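Local coordinates for septation protein imp2 (Schizosaccharomyces pombe, PDB 5C1F) that is required for normal septation, takes part in disassembling the medial ring, and binds membrane phospholipids through an F-BAR domain, at residues E48-Y51 against A52-A56; A86-H89 against L90-Q94; L136-A139 against Q140-H144; Y143-L146 against C147-V150. All coordinates share one frame; numbering follows the deposited sequence.

All four interactions are turns of long helices in the F-BAR domain; interactions 1, 2 and 3 come in series along the chain, and 4 begins where 3 ends. Interaction 1 lies on helix 18-59; interactions 2, 3 and 4 follow on helix 69-155. Interactions 1 and 2, with centres about 8 Å apart, touch directly where the two helices pack, E48 reaching H89. Interactions 3 and 4 share Y143 and H144, and have centres about 10 Å apart. They lie far along the elongated domain, the centres of interactions 2 and 3 being about 72 Å apart. Interactions 1, 3 and 4 all touch the second subunit, so the dimer is held together at widely spaced points.

Interaction 1 (E48-Y51 against A52-A56); sequences EEDY and AKRMA
Helix 18-59 meets the second subunit of the F-BAR dimer along the turn where Y51 and M55 form a Met-aromatic pair. The methyl CE of M55 sits over one face of the Y51 ring, 3.8 Å from its centroid and displaced toward the rim at CZ, a CH-pi contact, while SD stays farther off, 5.5 Å from the same centroid. M55 gets there by bending at its last torsion (chi3 -58°), which folds the methyl back onto the ring. A flexible, unbranched methionine suits this place because it can follow the flat ring. Y51 also stacks on Y51 of the second subunit, and its hydroxyl bonds to E48 there.

On another side of the same turn, the extended side chain of E49 crosses that of K53, and OE2 of E49 forms a long salt bridge of 3.2 Å with NZ of K53; as a hydrogen bond it is weak. OE1 of E49 is held by Q97 of helix 69-155. Without the carboxylate, as with an alanine here, K53 and Q97 would probably each lose a partner. D50 and R54 run side by side without pairing: OD1 of D50 meets CG of R54 at 3.7 Å, whereas the guanidinium is turned to E43 and D50 of the second subunit. Below them, backbone bonds such as K53 N to E49 O (2.8 Å) keep the four-residue spacing. The chemistry thus divides by side: aromatic and sulfur groups with charges directed across the dimer interface, and a loose ion pair on the more exposed flank.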
ATOM      1  N   GLU A  48      -0.067   5.948  -1.684  1.00 18.65           N
ATOM      2  CA  GLU A  48      -0.592   4.847  -2.482  1.00 20.49           C
ATOM      3  C   GLU A  48       0.261   4.594  -3.721  1.00 22.25           C
ATOM      4  O   GLU A  48       0.500   3.447  -4.100  1.00 25.57           O
ATOM      5  CB  GLU A  48      -2.036   5.127  -2.897  1.00 17.70           C
ATOM      6  CG  GLU A  48      -2.762   3.911  -3.458  1.00 26.05           C
ATOM      7  CD  GLU A  48      -3.136   2.906  -2.378  1.00 22.72           C
ATOM      8  OE1 GLU A  48      -2.914   3.204  -1.185  1.00 19.85           O
ATOM      9  OE2 GLU A  48      -3.658   1.821  -2.719  1.00 18.83           O
ATOM     10  N   GLU A  49       0.722   5.671  -4.346  1.00 24.46           N
ATOM     11  CA  GLU A  49       1.529   5.568  -5.555  1.00 29.15           C
ATOM     12  C   GLU A  49       2.858   4.876  -5.272  1.00 19.88           C
ATOM     13  O   GLU A  49       3.248   3.950  -5.983  1.00 30.19           O
ATOM     14  CB  GLU A  49       1.773   6.954  -6.156  1.00 24.14           C
ATOM     15  CG  GLU A  49       2.513   6.933  -7.488  1.00 29.88           C
ATOM     16  CD  GLU A  49       2.716   8.326  -8.067  1.00 37.35           C
ATOM     17  OE1 GLU A  49       2.245   9.304  -7.452  1.00 43.44           O
ATOM     18  OE2 GLU A  49       3.346   8.442  -9.138  1.00 40.78           O
ATOM     19  N   ASP A  50       3.546   5.337  -4.232  1.00 20.34           N
ATOM     20  CA  ASP A  50       4.815   4.753  -3.808  1.00 20.86           C
ATOM     21  C   ASP A  50       4.667   3.263  -3.511  1.00 28.00           C
ATOM     22  O   ASP A  50       5.509   2.451  -3.894  1.00 25.71           O
ATOM     23  CB  ASP A  50       5.350   5.487  -2.576  1.00 27.35           C
ATOM     24  CG  ASP A  50       6.664   4.914  -2.077  1.00 41.81           C
ATOM     25  OD1 ASP A  50       7.544   4.619  -2.912  1.00 46.23           O
ATOM     26  OD2 ASP A  50       6.819   4.762  -0.845  1.00 49.31           O
ATOM     27  N   TYR A  51       3.586   2.929  -2.811  1.00 19.26           N
ATOM     28  CA  TYR A  51       3.207   1.555  -2.510  1.00 18.56           C
ATOM     29  C   TYR A  51       3.073   0.742  -3.802  1.00 23.34           C
ATOM     30  O   TYR A  51       3.662  -0.332  -3.943  1.00 20.12           O
ATOM     31  CB  TYR A  51       1.894   1.566  -1.718  1.00 22.21           C
ATOM     32  CG  TYR A  51       1.420   0.250  -1.139  1.00 20.60           C
ATOM     33  CD1 TYR A  51       2.234  -0.514  -0.312  1.00 23.71           C
ATOM     34  CD2 TYR A  51       0.125  -0.193  -1.367  1.00 21.32           C
ATOM     35  CE1 TYR A  51       1.776  -1.710   0.237  1.00 21.92           C
ATOM     36  CE2 TYR A  51      -0.340  -1.378  -0.823  1.00 21.34           C
ATOM     37  CZ  TYR A  51       0.486  -2.133  -0.024  1.00 23.51           C
ATOM     38  OH  TYR A  51       0.013  -3.314   0.512  1.00 21.91           O
ATOM     39  N   ALA A  52       2.313   1.281  -4.749  1.00 19.82           N
ATOM     40  CA  ALA A  52       2.133   0.650  -6.049  1.00 21.67           C
ATOM     41  C   ALA A  52       3.456   0.470  -6.795  1.00 20.29           C
ATOM     42  O   ALA A  52       3.729  -0.602  -7.334  1.00 20.54           O
ATOM     43  CB  ALA A  52       1.168   1.460  -6.886  1.00 18.21           C
ATOM     44  N   LYS A  53       4.275   1.518  -6.827  1.00 19.65           N
ATOM     45  CA  LYS A  53       5.544   1.466  -7.551  1.00 20.62           C
ATOM     46  C   LYS A  53       6.472   0.394  -6.990  1.00 36.63           C
ATOM     47  O   LYS A  53       7.065  -0.381  -7.743  1.00 32.72           O
ATOM     48  CB  LYS A  53       6.248   2.823  -7.508  1.00 34.50           C
ATOM     49  CG  LYS A  53       5.588   3.912  -8.335  1.00 39.68           C
ATOM     50  CD  LYS A  53       6.322   5.232  -8.158  1.00 44.17           C
ATOM     51  CE  LYS A  53       5.742   6.321  -9.041  1.00 50.81           C
ATOM     52  NZ  LYS A  53       6.469   7.608  -8.865  1.00 52.56           N
ATOM     53  N   ARG A  54       6.598   0.354  -5.668  1.00 20.37           N
ATOM     54  CA  ARG A  54       7.458  -0.627  -5.020  1.00 20.47           C
ATOM     55  C   ARG A  54       6.948  -2.049  -5.255  1.00 22.86           C
ATOM     56  O   ARG A  54       7.738  -2.971  -5.461  1.00 25.72           O
ATOM     57  CB  ARG A  54       7.567  -0.342  -3.520  1.00 20.56           C
ATOM     58  CG  ARG A  54       8.282   0.960  -3.180  1.00 21.67           C
ATOM     59  CD  ARG A  54       8.635   1.029  -1.702  1.00 22.08           C
ATOM     60  NE  ARG A  54       9.525  -0.060  -1.306  1.00 36.15           N
ATOM     61  CZ  ARG A  54       9.939  -0.278  -0.060  1.00 40.54           C
ATOM     62  NH1 ARG A  54       9.541   0.520   0.923  1.00 38.59           N
ATOM     63  NH2 ARG A  54      10.750  -1.294   0.204  1.00 41.93           N
ATOM     64  N   MET A  55       5.630  -2.219  -5.235  1.00 18.77           N
ATOM     65  CA  MET A  55       5.038  -3.536  -5.435  1.00 18.12           C
ATOM     66  C   MET A  55       5.274  -4.026  -6.862  1.00 32.48           C
ATOM     67  O   MET A  55       5.487  -5.221  -7.089  1.00 18.25           O
ATOM     68  CB  MET A  55       3.544  -3.508  -5.121  1.00 20.25           C
ATOM     69  CG  MET A  55       2.923  -4.888  -4.999  1.00 26.38           C
ATOM     70  SD  MET A  55       1.206  -4.816  -4.465  1.00 34.73           S
ATOM     71  CE  MET A  55       1.375  -3.938  -2.915  1.00 45.41           C
ATOM     72  N   ALA A  56       5.243  -3.099  -7.817  1.00 22.25           N
ATOM     73  CA  ALA A  56       5.534  -3.424  -9.210  1.00 27.34           C
ATOM     74  C   ALA A  56       6.987  -3.855  -9.367  1.00 29.00           C
ATOM     75  O   ALA A  56       7.275  -4.854 -10.025  1.00 29.56           O
ATOM     76  CB  ALA A  56       5.232  -2.234 -10.114  1.00 20.09           C
TER

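Interaction 2 (A86-H89 against L90-Q94); sequences AKSH and LQISQ
The imidazole of H89 is the flat group here; it meets the ring of Y51 edge-to-face, and its two nitrogens are used by neighbouring helices, ND1 by E48 and NE2 by D240. Within its own helix H89 is joined to the next turn through its carbonyl, which accepts N of S93 at 2.9 Å. With CG set opposite the carbonyl carbon (chi1 -78°), the ring is directed off the helix. A histidine fits because it offers a nitrogen to each of two acidic partners.

Next to it, CG1 of I92 lies 3.2 Å from O of S88, whose amide partner is N of I92; the branched side chain packs on S236 of helix 162-252. S93 turns its hydroxyl back on the helix: OG donates to O of L90 at 2.7 Å, arriving on the same face of that carbonyl as N of Q94. The carbonyl of L90 would probably keep the amide of Q94 but lose the hydroxyl's bond if S93 gave way to an alanine. Small, and with its hydroxyl bonded back to its own helix, S93 packs against E48 and E49, as suits the tightly packed antiparallel helices of an F-BAR bundle.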
ATOM      1  N   ALA A  86      -0.292  -4.667  -7.855  1.00 17.52           N
ATOM      2  CA  ALA A  86       0.455  -3.436  -8.102  1.00 17.27           C
ATOM      3  C   ALA A  86      -0.263  -2.539  -9.110  1.00 17.69           C
ATOM      4  O   ALA A  86      -0.435  -1.346  -8.871  1.00 25.77           O
ATOM      5  CB  ALA A  86       1.865  -3.755  -8.591  1.00 17.71           C
ATOM      6  N   LYS A  87      -0.671  -3.124 -10.235  1.00 18.07           N
ATOM      7  CA  LYS A  87      -1.390  -2.400 -11.283  1.00 21.48           C
ATOM      8  C   LYS A  87      -2.651  -1.740 -10.745  1.00 29.75           C
ATOM      9  O   LYS A  87      -2.970  -0.601 -11.093  1.00 28.15           O
ATOM     10  CB  LYS A  87      -1.771  -3.337 -12.431  1.00 19.25           C
ATOM     11  CG  LYS A  87      -0.614  -4.049 -13.094  1.00 24.89           C
ATOM     12  CD  LYS A  87      -1.126  -5.117 -14.052  1.00 27.63           C
ATOM     13  CE  LYS A  87      -0.002  -5.993 -14.576  1.00 29.92           C
ATOM     14  NZ  LYS A  87      -0.514  -7.078 -15.460  1.00 38.07           N
ATOM     15  N   SER A  88      -3.375  -2.478  -9.909  1.00 17.89           N
ATOM     16  CA  SER A  88      -4.597  -1.975  -9.303  1.00 17.74           C
ATOM     17  C   SER A  88      -4.286  -0.790  -8.397  1.00 33.24           C
ATOM     18  O   SER A  88      -4.896   0.270  -8.520  1.00 17.64           O
ATOM     19  CB  SER A  88      -5.304  -3.083  -8.518  1.00 22.66           C
ATOM     20  OG  SER A  88      -6.412  -2.578  -7.790  1.00 20.17           O
ATOM     21  N   HIS A  89      -3.324  -0.973  -7.498  1.00 17.06           N
ATOM     22  CA  HIS A  89      -2.937   0.093  -6.581  1.00 26.30           C
ATOM     23  C   HIS A  89      -2.432   1.333  -7.325  1.00 17.44           C
ATOM     24  O   HIS A  89      -2.647   2.454  -6.869  1.00 18.57           O
ATOM     25  CB  HIS A  89      -1.881  -0.411  -5.593  1.00 20.19           C
ATOM     26  CG  HIS A  89      -2.448  -1.232  -4.477  1.00 22.70           C
ATOM     27  ND1 HIS A  89      -3.084  -0.669  -3.390  1.00 21.90           N
ATOM     28  CD2 HIS A  89      -2.484  -2.570  -4.280  1.00 16.25           C
ATOM     29  CE1 HIS A  89      -3.483  -1.626  -2.572  1.00 21.63           C
ATOM     30  NE2 HIS A  89      -3.134  -2.790  -3.090  1.00 16.19           N
ATOM     31  N   LEU A  90      -1.784   1.142  -8.472  1.00 17.91           N
ATOM     32  CA  LEU A  90      -1.336   2.280  -9.274  1.00 21.36           C
ATOM     33  C   LEU A  90      -2.532   3.033  -9.846  1.00 27.36           C
ATOM     34  O   LEU A  90      -2.564   4.266  -9.830  1.00 24.35           O
ATOM     35  CB  LEU A  90      -0.409   1.832 -10.407  1.00 24.68           C
ATOM     36  CG  LEU A  90       0.214   2.972 -11.222  1.00 26.92           C
ATOM     37  CD1 LEU A  90       1.040   3.887 -10.328  1.00 22.21           C
ATOM     38  CD2 LEU A  90       1.060   2.437 -12.365  1.00 28.88           C
ATOM     39  N   GLN A  91      -3.510   2.281 -10.345  1.00 18.88           N
ATOM     40  CA  GLN A  91      -4.753   2.856 -10.848  1.00 24.47           C
ATOM     41  C   GLN A  91      -5.506   3.583  -9.727  1.00 23.85           C
ATOM     42  O   GLN A  91      -6.040   4.671  -9.931  1.00 24.76           O
ATOM     43  CB  GLN A  91      -5.630   1.759 -11.469  1.00 19.47           C
ATOM     44  CG  GLN A  91      -7.050   2.186 -11.844  1.00 32.66           C
ATOM     45  CD  GLN A  91      -7.109   3.051 -13.091  1.00 41.09           C
ATOM     46  OE1 GLN A  91      -6.599   4.172 -13.111  1.00 44.72           O
ATOM     47  NE2 GLN A  91      -7.741   2.533 -14.140  1.00 44.99           N
ATOM     48  N   ILE A  92      -5.528   2.986  -8.541  1.00 24.89           N
ATOM     49  CA  ILE A  92      -6.202   3.588  -7.395  1.00 24.50           C
ATOM     50  C   ILE A  92      -5.534   4.902  -6.987  1.00 23.10           C
ATOM     51  O   ILE A  92      -6.216   5.889  -6.702  1.00 21.06           O
ATOM     52  CB  ILE A  92      -6.232   2.626  -6.186  1.00 22.72           C
ATOM     53  CG1 ILE A  92      -7.081   1.396  -6.513  1.00 23.89           C
ATOM     54  CG2 ILE A  92      -6.804   3.322  -4.956  1.00 21.01           C
ATOM     55  CD1 ILE A  92      -8.537   1.719  -6.791  1.00 17.75           C
ATOM     56  N   SER A  93      -4.205   4.921  -6.976  1.00 19.05           N
ATOM     57  CA  SER A  93      -3.477   6.134  -6.613  1.00 18.32           C
ATOM     58  C   SER A  93      -3.748   7.245  -7.623  1.00 24.43           C
ATOM     59  O   SER A  93      -3.823   8.418  -7.255  1.00 22.92           O
ATOM     60  CB  SER A  93      -1.974   5.862  -6.514  1.00 22.36           C
ATOM     61  OG  SER A  93      -1.395   5.666  -7.792  1.00 22.33           O
ATOM     62  N   GLN A  94      -3.910   6.873  -8.890  1.00 25.40           N
ATOM     63  CA  GLN A  94      -4.218   7.848  -9.933  1.00 31.58           C
ATOM     64  C   GLN A  94      -5.617   8.430  -9.743  1.00 23.26           C
ATOM     65  O   GLN A  94      -5.839   9.616  -9.965  1.00 25.85           O
ATOM     66  CB  GLN A  94      -4.089   7.219 -11.323  1.00 20.88           C
ATOM     67  CG  GLN A  94      -2.654   6.888 -11.715  1.00 37.41           C
ATOM     68  CD  GLN A  94      -2.567   5.997 -12.947  1.00 38.66           C
ATOM     69  OE1 GLN A  94      -3.576   5.477 -13.428  1.00 37.90           O
ATOM     70  NE2 GLN A  94      -1.357   5.814 -13.460  1.00 36.61           N
TER

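Interaction 3 (L136-A139 against Q140-H144); sequences LVKA and QDKYH
Four successive i to i+4 backbone bonds link L136-A139 to Q140-H144: Q140 N to L136 O is 2.7 Å, whereas K142 N to K138 O is 3.3 Å, its donor above the carbonyl plane. On the outer side, K138 and K142 run in parallel, both fully extended, and touch through their CE atoms at 4.1 Å. Their NZ atoms are 4.8 Å apart, like charges that solvent probably screens. Long lysines suit this exposed flank: aliphatic stems pack while ammonium groups reach outward.

V137 and D141 also lie side by side: with CG of D141 beside its own backbone N (chi1 -76°), the carboxylate folds back over the preceding turn, OD2 of D141 coming within 3.5 Å of CG1 of V137 and 3.1 Å of O of V137. Q140 instead extends from the helix, and NE2 makes a weak bond to Y282 of the second subunit; L136 and Q140 both touch Y186 of helix 162-252. V137 O and D141 OD2 are both acceptors and the two NZ atoms are alike in charge, so within the turn the side chains probably add little electrostatic stability; contacts to Y186 and the second subunit supplement its backbone bonds.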
ATOM      1  N   LEU A 136     -25.678  62.057   4.070  1.00 30.40           N
ATOM      2  CA  LEU A 136     -26.819  62.379   4.914  1.00 35.30           C
ATOM      3  C   LEU A 136     -26.376  63.058   6.205  1.00 35.72           C
ATOM      4  O   LEU A 136     -26.962  64.054   6.623  1.00 39.75           O
ATOM      5  CB  LEU A 136     -27.622  61.121   5.234  1.00 31.25           C
ATOM      6  CG  LEU A 136     -28.780  61.319   6.211  1.00 35.99           C
ATOM      7  CD1 LEU A 136     -29.709  62.407   5.715  1.00 31.13           C
ATOM      8  CD2 LEU A 136     -29.536  60.021   6.393  1.00 46.18           C
ATOM      9  N   VAL A 137     -25.338  62.509   6.829  1.00 37.42           N
ATOM     10  CA  VAL A 137     -24.800  63.062   8.064  1.00 36.38           C
ATOM     11  C   VAL A 137     -24.224  64.457   7.824  1.00 32.35           C
ATOM     12  O   VAL A 137     -24.451  65.378   8.607  1.00 29.46           O
ATOM     13  CB  VAL A 137     -23.721  62.138   8.664  1.00 39.00           C
ATOM     14  CG1 VAL A 137     -23.015  62.814   9.829  1.00 31.03           C
ATOM     15  CG2 VAL A 137     -24.345  60.823   9.104  1.00 30.02           C
ATOM     16  N   LYS A 138     -23.493  64.608   6.726  1.00 29.66           N
ATOM     17  CA  LYS A 138     -22.925  65.895   6.349  1.00 31.48           C
ATOM     18  C   LYS A 138     -24.012  66.941   6.103  1.00 35.25           C
ATOM     19  O   LYS A 138     -23.852  68.110   6.463  1.00 37.63           O
ATOM     20  CB  LYS A 138     -22.049  65.746   5.102  1.00 36.80           C
ATOM     21  CG  LYS A 138     -21.356  67.028   4.673  1.00 45.84           C
ATOM     22  CD  LYS A 138     -20.528  66.819   3.414  1.00 54.10           C
ATOM     23  CE  LYS A 138     -19.864  68.115   2.968  1.00 59.47           C
ATOM     24  NZ  LYS A 138     -19.033  67.923   1.746  1.00 64.52           N
ATOM     25  N   ALA A 139     -25.116  66.518   5.491  1.00 32.01           N
ATOM     26  CA  ALA A 139     -26.221  67.426   5.189  1.00 32.60           C
ATOM     27  C   ALA A 139     -27.035  67.731   6.440  1.00 33.97           C
ATOM     28  O   ALA A 139     -27.474  68.860   6.648  1.00 34.95           O
ATOM     29  CB  ALA A 139     -27.112  66.839   4.108  1.00 32.61           C
ATOM     30  N   GLN A 140     -27.236  66.712   7.268  1.00 31.69           N
ATOM     31  CA  GLN A 140     -27.947  66.872   8.529  1.00 28.27           C
ATOM     32  C   GLN A 140     -27.197  67.821   9.467  1.00 37.85           C
ATOM     33  O   GLN A 140     -27.809  68.640  10.155  1.00 35.41           O
ATOM     34  CB  GLN A 140     -28.149  65.509   9.194  1.00 28.39           C
ATOM     35  CG  GLN A 140     -28.869  65.555  10.530  1.00 44.25           C
ATOM     36  CD  GLN A 140     -28.882  64.202  11.225  1.00 42.33           C
ATOM     37  OE1 GLN A 140     -28.224  63.262  10.784  1.00 40.73           O
ATOM     38  NE2 GLN A 140     -29.631  64.101  12.315  1.00 45.87           N
ATOM     39  N   ASP A 141     -25.869  67.712   9.481  1.00 36.79           N
ATOM     40  CA  ASP A 141     -25.032  68.559  10.330  1.00 36.58           C
ATOM     41  C   ASP A 141     -25.073  70.024   9.915  1.00 30.22           C
ATOM     42  O   ASP A 141     -25.168  70.902  10.768  1.00 37.12           O
ATOM     43  CB  ASP A 141     -23.583  68.067  10.317  1.00 36.07           C
ATOM     44  CG  ASP A 141     -23.379  66.830  11.165  1.00 41.77           C
ATOM     45  OD1 ASP A 141     -24.155  66.622  12.125  1.00 31.55           O
ATOM     46  OD2 ASP A 141     -22.436  66.067  10.874  1.00 42.40           O
ATOM     47  N   LYS A 142     -24.987  70.289   8.613  1.00 39.60           N
ATOM     48  CA  LYS A 142     -25.048  71.661   8.113  1.00 39.23           C
ATOM     49  C   LYS A 142     -26.353  72.315   8.537  1.00 37.65           C
ATOM     50  O   LYS A 142     -26.366  73.434   9.055  1.00 38.46           O
ATOM     51  CB  LYS A 142     -24.915  71.703   6.589  1.00 46.07           C
ATOM     52  CG  LYS A 142     -23.504  71.474   6.077  1.00 57.17           C
ATOM     53  CD  LYS A 142     -23.427  71.707   4.577  1.00 62.75           C
ATOM     54  CE  LYS A 142     -22.047  71.377   4.033  1.00 67.79           C
ATOM     55  NZ  LYS A 142     -21.964  71.585   2.558  1.00 71.49           N
ATOM     56  N   TYR A 143     -27.448  71.597   8.325  1.00 33.31           N
ATOM     57  CA  TYR A 143     -28.775  72.087   8.670  1.00 35.65           C
ATOM     58  C   TYR A 143     -28.941  72.227  10.181  1.00 37.69           C
ATOM     59  O   TYR A 143     -29.614  73.140  10.658  1.00 35.92           O
ATOM     60  CB  TYR A 143     -29.835  71.151   8.088  1.00 32.53           C
ATOM     61  CG  TYR A 143     -31.251  71.456   8.501  1.00 34.59           C
ATOM     62  CD1 TYR A 143     -31.892  72.605   8.061  1.00 29.87           C
ATOM     63  CD2 TYR A 143     -31.955  70.581   9.315  1.00 38.07           C
ATOM     64  CE1 TYR A 143     -33.196  72.880   8.435  1.00 38.51           C
ATOM     65  CE2 TYR A 143     -33.256  70.844   9.690  1.00 36.69           C
ATOM     66  CZ  TYR A 143     -33.871  71.992   9.248  1.00 39.97           C
ATOM     67  OH  TYR A 143     -35.167  72.249   9.626  1.00 46.41           O
ATOM     68  N   HIS A 144     -28.315  71.321  10.924  1.00 41.08           N
ATOM     69  CA  HIS A 144     -28.362  71.342  12.382  1.00 42.24           C
ATOM     70  C   HIS A 144     -27.751  72.619  12.943  1.00 37.41           C
ATOM     71  O   HIS A 144     -28.398  73.351  13.694  1.00 34.75           O
ATOM     72  CB  HIS A 144     -27.635  70.119  12.954  1.00 50.56           C
ATOM     73  CG  HIS A 144     -27.600  70.076  14.450  1.00 63.50           C
ATOM     74  ND1 HIS A 144     -26.417  70.082  15.169  1.00 71.63           N
ATOM     75  CD2 HIS A 144     -28.591  70.024  15.366  1.00 69.98           C
ATOM     76  CE1 HIS A 144     -26.692  70.036  16.456  1.00 76.16           C
ATOM     77  NE2 HIS A 144     -27.998  70.000  16.611  1.00 75.06           N
TER

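Interaction 4 (Y143-L146 against C147-V150); sequences YHYL and CKKV
The sulfur of C147 packs closely on Y143: SG lies over one face of the ring, 4.0 Å from its centroid and 20° off the normal, nearest to CE1 at 3.8 Å. This Cys sulfur-aromatic contact arises because Y143 turns its CG away from its backbone N (chi1 173°) while SG of C147 points back down the helix (chi1 -62°). The compact, polarisable sulfur can settle over the aromatic face. The hydroxyl of Y143 has a weak bond to Y283 of the second subunit, and C147 packs on that same residue.

Far from the centre of the elongated F-BAR domain, helix 69-155 is flanked here by helix 162-252, where L146 touches S182 and V150 touches T175, and by the partner subunit.

The opposite character appears in the side chains of Y145 and K148, both exposed. They run alongside each other, CD of K148 meeting CD2 of Y145 at 3.7 Å and NZ of K148 reaching CE2 of Y145 at 3.8 Å. ND1 of H144 lies above the Y145 ring, toward its rim. Backbone i to i+4 bonds are off-plane on both sides, from C147 N to Y143 O and from K149 N to Y145 O, and N of K149 has a weak second bond to O of L146. Long and amphipathic, K148 can rest its methylenes on the tyrosine while its ammonium end stays at the surface.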
ATOM      1  N   TYR A 143     -27.448  71.597   8.325  1.00 33.31           N
ATOM      2  CA  TYR A 143     -28.775  72.087   8.670  1.00 35.65           C
ATOM      3  C   TYR A 143     -28.941  72.227  10.181  1.00 37.69           C
ATOM      4  O   TYR A 143     -29.614  73.140  10.658  1.00 35.92           O
ATOM      5  CB  TYR A 143     -29.835  71.151   8.088  1.00 32.53           C
ATOM      6  CG  TYR A 143     -31.251  71.456   8.501  1.00 34.59           C
ATOM      7  CD1 TYR A 143     -31.892  72.605   8.061  1.00 29.87           C
ATOM      8  CD2 TYR A 143     -31.955  70.581   9.315  1.00 38.07           C
ATOM      9  CE1 TYR A 143     -33.196  72.880   8.435  1.00 38.51           C
ATOM     10  CE2 TYR A 143     -33.256  70.844   9.690  1.00 36.69           C
ATOM     11  CZ  TYR A 143     -33.871  71.992   9.248  1.00 39.97           C
ATOM     12  OH  TYR A 143     -35.167  72.249   9.626  1.00 46.41           O
ATOM     13  N   HIS A 144     -28.315  71.321  10.924  1.00 41.08           N
ATOM     14  CA  HIS A 144     -28.362  71.342  12.382  1.00 42.24           C
ATOM     15  C   HIS A 144     -27.751  72.619  12.943  1.00 37.41           C
ATOM     16  O   HIS A 144     -28.398  73.351  13.694  1.00 34.75           O
ATOM     17  CB  HIS A 144     -27.635  70.119  12.954  1.00 50.56           C
ATOM     18  CG  HIS A 144     -27.600  70.076  14.450  1.00 63.50           C
ATOM     19  ND1 HIS A 144     -26.417  70.082  15.169  1.00 71.63           N
ATOM     20  CD2 HIS A 144     -28.591  70.024  15.366  1.00 69.98           C
ATOM     21  CE1 HIS A 144     -26.692  70.036  16.456  1.00 76.16           C
ATOM     22  NE2 HIS A 144     -27.998  70.000  16.611  1.00 75.06           N
ATOM     23  N   TYR A 145     -26.507  72.890  12.566  1.00 37.12           N
ATOM     24  CA  TYR A 145     -25.760  73.990  13.161  1.00 38.15           C
ATOM     25  C   TYR A 145     -26.114  75.340  12.542  1.00 40.79           C
ATOM     26  O   TYR A 145     -25.749  76.385  13.079  1.00 47.11           O
ATOM     27  CB  TYR A 145     -24.257  73.714  13.064  1.00 40.96           C
ATOM     28  CG  TYR A 145     -23.809  72.645  14.040  1.00 45.67           C
ATOM     29  CD1 TYR A 145     -23.775  71.306  13.670  1.00 45.35           C
ATOM     30  CD2 TYR A 145     -23.456  72.972  15.345  1.00 50.81           C
ATOM     31  CE1 TYR A 145     -23.381  70.323  14.565  1.00 50.30           C
ATOM     32  CE2 TYR A 145     -23.062  72.000  16.247  1.00 56.17           C
ATOM     33  CZ  TYR A 145     -23.028  70.676  15.853  1.00 54.05           C
ATOM     34  OH  TYR A 145     -22.639  69.705  16.749  1.00 55.25           O
ATOM     35  N   LEU A 146     -26.838  75.321  11.428  1.00 38.14           N
ATOM     36  CA  LEU A 146     -27.406  76.555  10.892  1.00 34.80           C
ATOM     37  C   LEU A 146     -28.568  77.002  11.770  1.00 36.40           C
ATOM     38  O   LEU A 146     -28.690  78.184  12.096  1.00 35.94           O
ATOM     39  CB  LEU A 146     -27.866  76.378   9.445  1.00 34.55           C
ATOM     40  CG  LEU A 146     -26.787  76.571   8.378  1.00 39.37           C
ATOM     41  CD1 LEU A 146     -27.374  76.412   6.985  1.00 39.23           C
ATOM     42  CD2 LEU A 146     -26.120  77.930   8.530  1.00 37.01           C
ATOM     43  N   CYS A 147     -29.417  76.052  12.156  1.00 35.76           N
ATOM     44  CA  CYS A 147     -30.514  76.337  13.076  1.00 40.10           C
ATOM     45  C   CYS A 147     -29.964  76.780  14.423  1.00 39.55           C
ATOM     46  O   CYS A 147     -30.559  77.604  15.114  1.00 38.20           O
ATOM     47  CB  CYS A 147     -31.412  75.111  13.250  1.00 40.33           C
ATOM     48  SG  CYS A 147     -32.227  74.565  11.738  1.00 39.63           S
ATOM     49  N   LYS A 148     -28.811  76.228  14.781  1.00 39.90           N
ATOM     50  CA  LYS A 148     -28.180  76.527  16.055  1.00 42.74           C
ATOM     51  C   LYS A 148     -27.644  77.958  16.086  1.00 44.08           C
ATOM     52  O   LYS A 148     -27.633  78.603  17.135  1.00 44.47           O
ATOM     53  CB  LYS A 148     -27.056  75.527  16.329  1.00 50.12           C
ATOM     54  CG  LYS A 148     -26.901  75.158  17.793  1.00 60.01           C
ATOM     55  CD  LYS A 148     -25.811  74.118  17.990  1.00 66.25           C
ATOM     56  CE  LYS A 148     -25.612  73.810  19.465  1.00 74.17           C
ATOM     57  NZ  LYS A 148     -24.415  72.956  19.693  1.00 80.04           N
ATOM     58  N   LYS A 149     -27.201  78.453  14.936  1.00 34.64           N
ATOM     59  CA  LYS A 149     -26.718  79.826  14.844  1.00 35.56           C
ATOM     60  C   LYS A 149     -27.871  80.818  14.907  1.00 35.58           C
ATOM     61  O   LYS A 149     -27.750  81.880  15.517  1.00 36.66           O
ATOM     62  CB  LYS A 149     -25.913  80.035  13.563  1.00 35.51           C
ATOM     63  CG  LYS A 149     -24.474  79.561  13.656  1.00 45.84           C
ATOM     64  CD  LYS A 149     -23.781  79.653  12.311  1.00 51.08           C
ATOM     65  CE  LYS A 149     -23.884  81.051  11.732  1.00 58.41           C
ATOM     66  NZ  LYS A 149     -23.287  81.117  10.371  1.00 65.83           N
ATOM     67  N   VAL A 150     -28.982  80.470  14.264  1.00 28.84           N
ATOM     68  CA  VAL A 150     -30.188  81.287  14.330  1.00 30.66           C
ATOM     69  C   VAL A 150     -30.611  81.464  15.783  1.00 32.43           C
ATOM     70  O   VAL A 150     -30.881  82.579  16.230  1.00 36.41           O
ATOM     71  CB  VAL A 150     -31.347  80.662  13.531  1.00 35.33           C
ATOM     72  CG1 VAL A 150     -32.648  81.383  13.834  1.00 35.25           C
ATOM     73  CG2 VAL A 150     -31.046  80.692  12.040  1.00 36.73           C
TER